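Local coordinates for N-acyl-D-glutamate deacylase (Bordetella bronchiseptica, PDB 3GIP), which catalyses the zinc-dependent hydrolysis of N-acyl-D-glutamate, releasing the acyl group as a carboxylate, as a member of the amidohydrolase superfamily, at residues 266-271 against 355-360. Residues are numbered along the deposited sequence; the frame is centred on the assembly and turned at random.
Sequences NIDRAR and FQHPCC
H357 and D268 meet tip to tip: the imidazole NE2 donates a hydrogen bond to D268 OD1 (2.8 Å, N-H...O angle 158°) on the syn side of the carboxylate. The acceptor lies at the ring edge, close to its plane, and ring and carboxylate are turned only modestly apart. Followed outward from its CB, the H357 side chain has CG anti to the backbone N (chi1 -175°), and the ring beyond it reaches toward D268 on helix 260-272. ND1 accepts the backbone N-H of C359, which comes in tilted from the ring plane at 2.9 Å, a nearly straight bond within the type I turn H357-C360 that helps fix the ring's rotation. P358 CD lies over one face, offset toward the rim. CE1 comes to 3.6 Å from R271 NE, and NE2, besides its bond to D268, lies 4.3 Å from I267 CG2. With ND1 accepting and NE2 donating, the two bonds are consistent with a neutral ring protonated at NE2.

D268 OD1 takes a second, nearly straight bond, from R271 NE one helical turn on (2.8 Å), as part of a salt bridge. This donor comes from the anti side and from the face of the carboxylate opposite H357. The R271 guanidinium stands 68° to the imidazole; over one of its faces lie H357 CE1 and C359 SG, the latter 3.6 Å from R271 NH1. I267 and R271 also touch V277, while H357 touches L279, whose backbone bonds to C359.

The arrangement is a His-carboxylate hydrogen bond whose acceptor oxygen also takes an intrahelical Arg-Asp salt bridge, on the outside of the amidohydrolase TIM barrel, joining helix 260-272 to the turn that leads from helix 348-356 into strand 360-362, the parallel neighbour of strand 277-281.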
# COMPACT_ATOMS: atom_id res chain seq x y z
N ASN A 266 9.78 -2.74 20.46
CA ASN A 266 9.60 -1.31 20.70
C ASN A 266 8.17 -0.94 20.33
O ASN A 266 7.50 -0.19 21.04
CB ASN A 266 10.60 -0.52 19.86
CG ASN A 266 10.81 0.89 20.36
OD1 ASN A 266 10.19 1.31 21.34
ND2 ASN A 266 11.68 1.63 19.69
N ILE A 267 7.71 -1.47 19.20
CA ILE A 267 6.36 -1.23 18.74
C ILE A 267 5.37 -1.73 19.79
O ILE A 267 4.39 -1.06 20.11
CB ILE A 267 6.12 -1.94 17.39
CG1 ILE A 267 6.87 -1.19 16.29
CG2 ILE A 267 4.63 -2.05 17.09
CD1 ILE A 267 6.85 -1.86 14.93
N ASP A 268 5.65 -2.91 20.35
CA ASP A 268 4.78 -3.47 21.37
C ASP A 268 4.74 -2.59 22.62
O ASP A 268 3.69 -2.41 23.21
CB ASP A 268 5.23 -4.89 21.74
CG ASP A 268 4.86 -5.91 20.69
OD1 ASP A 268 4.03 -5.59 19.81
OD2 ASP A 268 5.39 -7.04 20.74
N ARG A 269 5.89 -2.04 23.01
CA ARG A 269 5.93 -1.18 24.19
C ARG A 269 5.07 0.06 23.96
O ARG A 269 4.40 0.54 24.87
CB ARG A 269 7.36 -0.77 24.52
CG ARG A 269 8.22 -1.90 25.09
CD ARG A 269 9.50 -1.36 25.73
NE ARG A 269 10.47 -0.85 24.76
CZ ARG A 269 11.23 -1.61 23.98
NH1 ARG A 269 11.15 -2.94 24.06
NH2 ARG A 269 12.08 -1.06 23.13
N ALA A 270 5.08 0.56 22.73
CA ALA A 270 4.30 1.75 22.39
C ALA A 270 2.80 1.49 22.40
O ALA A 270 2.03 2.29 22.92
CB ALA A 270 4.73 2.28 21.03
N ARG A 271 2.38 0.36 21.83
CA ARG A 271 0.95 0.06 21.78
C ARG A 271 0.41 -0.36 23.14
O ARG A 271 -0.78 -0.22 23.41
CB ARG A 271 0.65 -0.99 20.70
CG ARG A 271 1.18 -2.40 20.91
CD ARG A 271 1.25 -3.12 19.56
NE ARG A 271 1.48 -4.56 19.67
CZ ARG A 271 0.52 -5.47 19.82
NH1 ARG A 271 -0.75 -5.08 19.88
NH2 ARG A 271 0.83 -6.76 19.92
N PHE A 355 5.37 -10.41 9.47
CA PHE A 355 3.98 -10.55 9.06
C PHE A 355 3.14 -11.17 10.18
O PHE A 355 1.96 -10.85 10.33
CB PHE A 355 3.86 -11.42 7.81
CG PHE A 355 2.44 -11.69 7.40
CD1 PHE A 355 1.57 -10.63 7.15
CD2 PHE A 355 1.95 -12.99 7.31
CE1 PHE A 355 0.23 -10.86 6.82
CE2 PHE A 355 0.62 -13.23 6.97
CZ PHE A 355 -0.24 -12.17 6.73
N GLN A 356 3.75 -12.06 10.97
CA GLN A 356 3.02 -12.70 12.05
C GLN A 356 2.65 -11.74 13.18
O GLN A 356 1.79 -12.06 14.00
CB GLN A 356 3.83 -13.87 12.61
CG GLN A 356 3.88 -15.05 11.67
CD GLN A 356 4.66 -16.22 12.24
OE1 GLN A 356 5.84 -16.08 12.58
NE2 GLN A 356 4.01 -17.37 12.34
N HIS A 357 3.30 -10.58 13.24
CA HIS A 357 2.97 -9.63 14.30
C HIS A 357 1.48 -9.32 14.21
O HIS A 357 0.95 -9.09 13.13
CB HIS A 357 3.79 -8.35 14.15
CG HIS A 357 3.60 -7.39 15.28
ND1 HIS A 357 2.47 -6.61 15.41
CD2 HIS A 357 4.36 -7.14 16.38
CE1 HIS A 357 2.54 -5.92 16.53
NE2 HIS A 357 3.67 -6.23 17.14
N PRO A 358 0.78 -9.30 15.37
CA PRO A 358 -0.65 -9.02 15.43
C PRO A 358 -1.17 -7.77 14.72
O PRO A 358 -2.33 -7.73 14.31
CB PRO A 358 -0.93 -8.97 16.94
CG PRO A 358 0.08 -9.93 17.50
CD PRO A 358 1.33 -9.55 16.71
N CYS A 359 -0.32 -6.76 14.57
CA CYS A 359 -0.76 -5.53 13.92
C CYS A 359 -0.22 -5.36 12.51
O CYS A 359 -0.24 -4.26 11.97
CB CYS A 359 -0.36 -4.32 14.76
SG CYS A 359 -1.09 -4.33 16.42
N CYS A 360 0.24 -6.46 11.90
CA CYS A 360 0.79 -6.36 10.56
C CYS A 360 -0.24 -6.60 9.46
O CYS A 360 -0.87 -7.65 9.39
CB CYS A 360 1.96 -7.34 10.38
SG CYS A 360 2.95 -6.97 8.91